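Local coordinates for protein invasin ipaB (Shigella flexneri, PDB 3U0C) that inserts with its partner IpaC into the host-cell membrane, forming the type III secretion pore through which bacterial effectors reach the cytosol, at residues A[134-139]-A[151-156]; A[99-104]-A[189-194]; A[141-144]-A[148-151]. All blocks are in the same frame, centred on the assembly; numbering follows the deposited sequence.

Interaction 1. Residues A[134-139]-A[151-156]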
# COMPACT_ATOMS: atom_id res chain seq x y z
N ASN A 134 -4.61 38.76 -3.44
CA ASN A 134 -5.85 39.53 -3.45
C ASN A 134 -5.70 40.82 -2.65
O ASN A 134 -6.14 41.89 -3.08
CB ASN A 134 -7.04 38.72 -2.97
CG ASN A 134 -7.39 37.58 -3.92
OD1 ASN A 134 -6.53 37.08 -4.65
ND2 ASN A 134 -8.67 37.16 -3.92
N GLN A 135 -5.07 40.70 -1.50
CA GLN A 135 -4.74 41.84 -0.67
C GLN A 135 -4.01 42.87 -1.50
O GLN A 135 -4.44 44.02 -1.58
CB GLN A 135 -3.83 41.40 0.47
CG GLN A 135 -4.50 40.48 1.47
CD GLN A 135 -3.51 40.04 2.51
OE1 GLN A 135 -2.28 40.03 2.24
NE2 GLN A 135 -4.00 39.67 3.69
N ILE A 136 -2.91 42.45 -2.11
CA ILE A 136 -2.10 43.37 -2.89
C ILE A 136 -2.88 43.90 -4.09
O ILE A 136 -2.78 45.09 -4.43
CB ILE A 136 -0.80 42.73 -3.35
CG1 ILE A 136 0.13 43.77 -3.92
CG2 ILE A 136 -1.07 41.68 -4.41
CD1 ILE A 136 1.49 43.25 -4.23
N GLN A 137 -3.69 43.04 -4.71
CA GLN A 137 -4.45 43.45 -5.88
C GLN A 137 -5.45 44.54 -5.51
O GLN A 137 -5.55 45.55 -6.21
CB GLN A 137 -5.15 42.26 -6.57
CG GLN A 137 -4.21 41.51 -7.53
CD GLN A 137 -4.84 40.28 -8.21
OE1 GLN A 137 -5.95 39.86 -7.89
NE2 GLN A 137 -4.10 39.70 -9.15
N THR A 138 -6.15 44.36 -4.39
CA THR A 138 -7.03 45.39 -3.87
C THR A 138 -6.24 46.68 -3.60
O THR A 138 -6.67 47.77 -3.98
CB THR A 138 -7.67 44.99 -2.53
OG1 THR A 138 -8.69 43.99 -2.75
CG2 THR A 138 -8.29 46.20 -1.89
N ARG A 139 -5.10 46.54 -2.94
CA ARG A 139 -4.25 47.69 -2.63
C ARG A 139 -3.77 48.42 -3.89
O ARG A 139 -3.64 49.65 -3.89
CB ARG A 139 -3.05 47.25 -1.80
CG ARG A 139 -2.11 48.38 -1.40
CD ARG A 139 -0.96 47.96 -0.51
NE ARG A 139 -0.11 49.08 -0.14
CZ ARG A 139 0.85 49.02 0.77
NH1 ARG A 139 1.09 47.89 1.41
NH2 ARG A 139 1.58 50.10 1.05
N LYS A 151 4.97 50.81 -8.77
CA LYS A 151 5.98 50.00 -9.46
C LYS A 151 6.43 48.80 -8.61
O LYS A 151 6.57 47.68 -9.11
CB LYS A 151 7.18 50.87 -9.85
CG LYS A 151 8.32 50.13 -10.55
CD LYS A 151 9.30 51.10 -11.23
CE LYS A 151 10.73 50.59 -11.16
NZ LYS A 151 11.39 50.51 -12.51
N LYS A 152 6.61 49.03 -7.32
CA LYS A 152 7.13 48.01 -6.41
C LYS A 152 6.09 46.94 -6.11
O LYS A 152 6.39 45.75 -6.23
CB LYS A 152 7.63 48.67 -5.13
CG LYS A 152 8.26 47.72 -4.14
CD LYS A 152 8.78 48.48 -2.91
CE LYS A 152 9.39 47.52 -1.88
NZ LYS A 152 9.91 48.26 -0.67
N LEU A 153 4.88 47.34 -5.71
CA LEU A 153 3.78 46.39 -5.49
C LEU A 153 3.55 45.50 -6.72
O LEU A 153 3.28 44.30 -6.60
CB LEU A 153 2.49 47.11 -5.13
CG LEU A 153 2.39 47.87 -3.80
CD1 LEU A 153 1.32 48.96 -3.87
CD2 LEU A 153 2.10 46.92 -2.65
N SER A 154 3.63 46.10 -7.91
CA SER A 154 3.44 45.33 -9.14
C SER A 154 4.47 44.22 -9.25
O SER A 154 4.15 43.12 -9.69
CB SER A 154 3.51 46.24 -10.36
OG SER A 154 2.39 47.12 -10.40
N ARG A 155 5.70 44.51 -8.83
CA ARG A 155 6.79 43.55 -8.81
C ARG A 155 6.60 42.48 -7.74
O ARG A 155 7.10 41.37 -7.87
CB ARG A 155 8.14 44.24 -8.61
CG ARG A 155 8.68 44.96 -9.84
CD ARG A 155 10.06 45.55 -9.56
NE ARG A 155 10.17 46.10 -8.20
CZ ARG A 155 10.36 47.38 -7.92
NH1 ARG A 155 10.47 48.26 -8.90
NH2 ARG A 155 10.44 47.80 -6.65
N GLU A 156 5.90 42.83 -6.66
CA GLU A 156 5.63 41.86 -5.60
C GLU A 156 4.51 40.92 -6.01
O GLU A 156 4.45 39.77 -5.58
CB GLU A 156 5.20 42.56 -4.32
CG GLU A 156 6.17 43.58 -3.76
CD GLU A 156 5.62 44.20 -2.48
OE1 GLU A 156 4.52 43.78 -2.05
OE2 GLU A 156 6.28 45.11 -1.92
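Ile136 and Leu153 meet in a small apolar contact between two antiparallel helices, close to the hairpin end of the long coiled coil in this N-terminal translocator domain. The short helical segments 134-139 and 151-156 run at 154° to each other, and their axes come within 10.2 Å. Ile136 and Leu153 are the closest backbone pair, with CA atoms 7.1 Å apart. Both are buried, and both point toward the facing helix. Their side chains slide past one another in opposite directions, with CG1 of Ile136 3.9 Å from CD2 of Leu153. Ile136 sends CG1 anti to its backbone N (chi1 -169°) and stays extended. This carries CD1 of Ile136 across to the opposite backbone, 3.2 Å from the carbonyl O of Leu153. CD1 of Ile136 also touches CB and OE1 of Glu156, each at 3.8 Å. Arg139 closes the contact on the side nearer the turn. Its extended chain crosses Leu153 at about a right angle, and CD of Arg139 lies 3.9 Å from CD2 of Leu153. That methyl sits over one face of the guanidinium. The arginine is poorly ordered, so its far end is less certain. Around this layer, Gln137 hydrogen-bonds to Glu157, and Leu153 also packs on Leu140, which extends the join between helix 71-141 and helix 150-197 toward the connecting turn.

Interaction 2. Residues A[99-104]-A[189-194]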
# COMPACT_ATOMS: atom_id res chain seq x y z
N ASN A 99 2.67 -12.19 6.10
CA ASN A 99 3.53 -11.34 6.92
C ASN A 99 4.11 -10.19 6.10
O ASN A 99 4.18 -9.04 6.56
CB ASN A 99 4.67 -12.15 7.53
CG ASN A 99 4.20 -13.03 8.66
OD1 ASN A 99 3.11 -12.84 9.20
ND2 ASN A 99 5.03 -14.00 9.05
N THR A 100 4.51 -10.51 4.88
CA THR A 100 5.02 -9.53 3.96
C THR A 100 3.93 -8.53 3.59
O THR A 100 4.12 -7.31 3.75
CB THR A 100 5.61 -10.23 2.73
OG1 THR A 100 6.73 -11.01 3.14
CG2 THR A 100 6.07 -9.21 1.70
N LEU A 101 2.78 -9.03 3.15
CA LEU A 101 1.69 -8.15 2.74
C LEU A 101 1.31 -7.21 3.88
O LEU A 101 1.15 -6.03 3.68
CB LEU A 101 0.47 -8.92 2.25
CG LEU A 101 0.57 -9.47 0.82
CD1 LEU A 101 -0.42 -10.61 0.58
CD2 LEU A 101 0.39 -8.36 -0.21
N LEU A 102 1.22 -7.77 5.09
CA LEU A 102 0.88 -7.00 6.26
C LEU A 102 1.87 -5.86 6.49
O LEU A 102 1.48 -4.70 6.61
CB LEU A 102 0.84 -7.90 7.50
CG LEU A 102 0.68 -7.20 8.84
CD1 LEU A 102 -0.50 -6.25 8.80
CD2 LEU A 102 0.52 -8.21 9.98
N SER A 103 3.14 -6.21 6.58
CA SER A 103 4.19 -5.23 6.81
C SER A 103 4.17 -4.16 5.71
O SER A 103 4.26 -2.96 5.99
CB SER A 103 5.54 -5.94 6.85
OG SER A 103 6.59 -5.06 6.51
N GLU A 104 4.05 -4.61 4.46
CA GLU A 104 3.97 -3.72 3.31
C GLU A 104 2.78 -2.78 3.40
O GLU A 104 2.89 -1.58 3.12
CB GLU A 104 3.90 -4.51 2.00
CG GLU A 104 5.07 -5.47 1.80
CD GLU A 104 5.12 -6.07 0.41
OE1 GLU A 104 4.06 -6.31 -0.19
OE2 GLU A 104 6.24 -6.29 -0.09
N SER A 189 -4.50 -5.49 -1.66
CA SER A 189 -5.73 -6.23 -1.43
C SER A 189 -5.97 -7.24 -2.56
O SER A 189 -6.53 -8.30 -2.33
CB SER A 189 -6.92 -5.30 -1.20
OG SER A 189 -7.66 -5.10 -2.39
N MET A 190 -5.51 -6.92 -3.76
CA MET A 190 -5.57 -7.87 -4.87
C MET A 190 -4.61 -9.03 -4.66
O MET A 190 -4.98 -10.18 -4.86
CB MET A 190 -5.26 -7.20 -6.20
CG MET A 190 -6.34 -6.25 -6.68
SD MET A 190 -5.79 -5.22 -8.05
CE MET A 190 -5.63 -3.62 -7.28
N GLN A 191 -3.38 -8.72 -4.28
CA GLN A 191 -2.39 -9.75 -4.00
C GLN A 191 -2.90 -10.70 -2.93
O GLN A 191 -2.66 -11.91 -3.01
CB GLN A 191 -1.06 -9.16 -3.54
CG GLN A 191 -0.25 -8.40 -4.59
CD GLN A 191 1.20 -8.26 -4.16
OE1 GLN A 191 1.80 -9.20 -3.67
NE2 GLN A 191 1.76 -7.07 -4.33
N LEU A 192 -3.58 -10.15 -1.93
CA LEU A 192 -4.11 -10.96 -0.83
C LEU A 192 -5.16 -11.95 -1.32
O LEU A 192 -5.11 -13.12 -0.98
CB LEU A 192 -4.68 -10.09 0.29
CG LEU A 192 -5.28 -10.88 1.46
CD1 LEU A 192 -4.29 -11.90 2.02
CD2 LEU A 192 -5.75 -9.94 2.56
N GLU A 193 -6.11 -11.45 -2.11
CA GLU A 193 -7.11 -12.31 -2.74
C GLU A 193 -6.46 -13.42 -3.59
O GLU A 193 -6.89 -14.56 -3.56
CB GLU A 193 -8.07 -11.49 -3.60
CG GLU A 193 -9.29 -12.25 -4.09
CD GLU A 193 -10.39 -11.32 -4.59
OE1 GLU A 193 -10.06 -10.20 -5.06
OE2 GLU A 193 -11.58 -11.70 -4.50
N LYS A 194 -5.44 -13.07 -4.36
CA LYS A 194 -4.72 -14.02 -5.19
C LYS A 194 -4.24 -15.19 -4.34
O LYS A 194 -4.48 -16.34 -4.67
CB LYS A 194 -3.53 -13.34 -5.86
CG LYS A 194 -2.98 -14.05 -7.10
CD LYS A 194 -1.64 -13.44 -7.55
CE LYS A 194 -0.91 -14.35 -8.56
NZ LYS A 194 0.46 -13.88 -8.99
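The helical segments 99-104 and 189-194 face each other with the CA atoms of Leu101 and Leu192 as their nearest backbone pair, 7.4 Å apart. Leu101 carries the contact. It is buried and points toward the other helix, while the residues it meets there are more exposed. Its two methyls divide the work. CD2 of Leu101 lies 3.7 Å from CB of Gln191 and 3.8 Å from OE1 of Gln191. CD1 of Leu101 goes to the backbone of Leu192, 4.0 Å from CA of Leu192, with CB slightly farther off. Leu101 sets CG opposite its own carbonyl carbon (chi1 -78°), and chi2 of 160° then spreads the methyls over these two partners. The leucine tip therefore fits against two successive residues of the opposite helix. This is a layer of the long coiled coil formed by helix 71-141 and helix 150-197, in a coiled-coil domain with homology to pore-forming toxins. The side chains of Leu101 and Gln191 meet at an oblique angle. CD2 of Leu101 also lies 4.0 Å from the amide carbon CD of Gln191. The polar end of Gln191 is held from elsewhere: NE2 hydrogen-bonds to Asp187, one turn earlier on the same helix, and OE1 takes a weak hydrogen bond from Lys97. Leu101 also packs on Lys188, as does Glu104.

Interaction 3. Residues A[141-144]-A[148-151]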
# COMPACT_ATOMS: atom_id res chain seq x y z
N SER A 141 -5.39 48.50 -6.81
CA SER A 141 -6.51 49.15 -7.49
C SER A 141 -6.71 50.55 -6.93
O SER A 141 -6.93 51.50 -7.67
CB SER A 141 -7.79 48.36 -7.30
OG SER A 141 -8.32 48.59 -6.01
N GLU A 142 -6.63 50.66 -5.61
CA GLU A 142 -6.96 51.90 -4.92
C GLU A 142 -5.77 52.86 -4.99
O GLU A 142 -5.81 53.98 -4.45
CB GLU A 142 -7.37 51.62 -3.48
CG GLU A 142 -8.54 50.63 -3.37
CD GLU A 142 -8.77 50.16 -1.94
OE1 GLU A 142 -7.86 50.41 -1.10
OE2 GLU A 142 -9.83 49.55 -1.66
N LEU A 143 -4.73 52.42 -5.70
CA LEU A 143 -3.48 53.17 -5.83
C LEU A 143 -3.56 54.41 -6.73
O LEU A 143 -3.89 54.32 -7.93
CB LEU A 143 -2.39 52.24 -6.35
CG LEU A 143 -0.99 52.66 -5.97
CD1 LEU A 143 -1.05 53.32 -4.56
CD2 LEU A 143 -0.05 51.47 -5.99
N ASP A 144 -3.30 55.58 -6.14
CA ASP A 144 -3.02 56.79 -6.92
C ASP A 144 -2.43 56.38 -8.25
O ASP A 144 -1.38 55.77 -8.30
CB ASP A 144 -2.02 57.67 -6.15
CG ASP A 144 -2.19 59.15 -6.42
OD1 ASP A 144 -1.69 59.64 -7.46
OD2 ASP A 144 -2.83 59.83 -5.57
N PRO A 148 4.05 56.74 -6.51
CA PRO A 148 5.45 56.35 -6.29
C PRO A 148 5.66 54.87 -5.92
O PRO A 148 6.76 54.35 -6.17
CB PRO A 148 5.92 57.28 -5.15
CG PRO A 148 4.65 57.88 -4.57
CD PRO A 148 3.68 57.93 -5.72
N GLU A 149 4.65 54.21 -5.36
CA GLU A 149 4.80 52.83 -4.88
C GLU A 149 4.18 51.75 -5.77
O GLU A 149 4.34 50.54 -5.51
CB GLU A 149 4.29 52.68 -3.44
CG GLU A 149 2.81 52.96 -3.25
CD GLU A 149 2.42 52.91 -1.77
OE1 GLU A 149 3.21 52.33 -0.98
OE2 GLU A 149 1.35 53.45 -1.39
N LYS A 150 3.47 52.16 -6.82
CA LYS A 150 2.82 51.21 -7.72
C LYS A 150 3.85 50.27 -8.30
O LYS A 150 3.63 49.07 -8.32
CB LYS A 150 2.07 51.92 -8.84
CG LYS A 150 0.88 51.16 -9.38
CD LYS A 150 0.39 51.75 -10.70
CE LYS A 150 1.34 51.36 -11.85
NZ LYS A 150 1.12 52.18 -13.08
N LYS A 151 4.97 50.81 -8.77
CA LYS A 151 5.98 50.00 -9.46
C LYS A 151 6.43 48.80 -8.61
O LYS A 151 6.57 47.68 -9.11
CB LYS A 151 7.18 50.87 -9.85
CG LYS A 151 8.32 50.13 -10.55
CD LYS A 151 9.30 51.10 -11.23
CE LYS A 151 10.73 50.59 -11.16
NZ LYS A 151 11.39 50.51 -12.51
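Leu143 reaches over to Glu149 and Lys150: its CG is roughly anti to the backbone N (chi1 -154°), and chi2 of 34° then directs the two methyls to these residues. Lys150 answers with a similar first torsion, and this places the beginning of its chain against the leucine. The two side chains cross at a slant. CD2 of Leu143 lies 3.5 Å from CG of Lys150 and 3.6 Å from CB of Lys150. CD2 of Leu143 also comes within 3.4 Å of CA of Lys150, tighter than usual for two carbons. Packing at this point is therefore close, and the leucine methyl rests on the backbone of the lysine as well as on its side chain.

The other methyl takes a different partner. CD1 of Leu143 touches Glu149, 4.1 Å from CG and 4.0 Å from OE2 of that glutamate. The contact lies at the turn of the helical hairpin of the coiled coil. Residues 141-144 leave helix 71-141, a short loop follows, and residues 148-151 lead into helix 150-197. Leu143 packs across this loop onto the start of helix 150-197, and CA of Leu143 lies 6.9 Å from CA of Lys150.

The lysine does not stay on the leucine for its whole length. Its chain turns off at chi3 (75°), and NZ makes a weak hydrogen bond to the carbonyl O of Glu146 in the loop. Only the aliphatic beginning of Lys150 therefore serves the apolar contact. Glu149 also looks beyond the leucine: its OE1 forms a long, weak ion pair with the poorly ordered Arg139 on helix 71-141. The carbonyl O of Lys150 accepts a hydrogen bond from Ser154, one turn further along helix 150-197.

Interactions 1 and 2 join the two long arms of one helical hairpin, and interaction 3 lies in the turn between them. Interactions 1 and 3 are neighbours at the closed end, with centres about 8 Å apart and Lys151 in common. They touch directly: CD1 of Leu153 lies 3.6 Å from CD2 of Leu143, so the apolar layer continues from the helices into the turn. Interaction 2 lies far down the same hairpin, its centre about 54 Å from that of interaction 1 and about 62 Å from that of interaction 3. It pairs the same two helices as interaction 1, nearer the centre of the molecule.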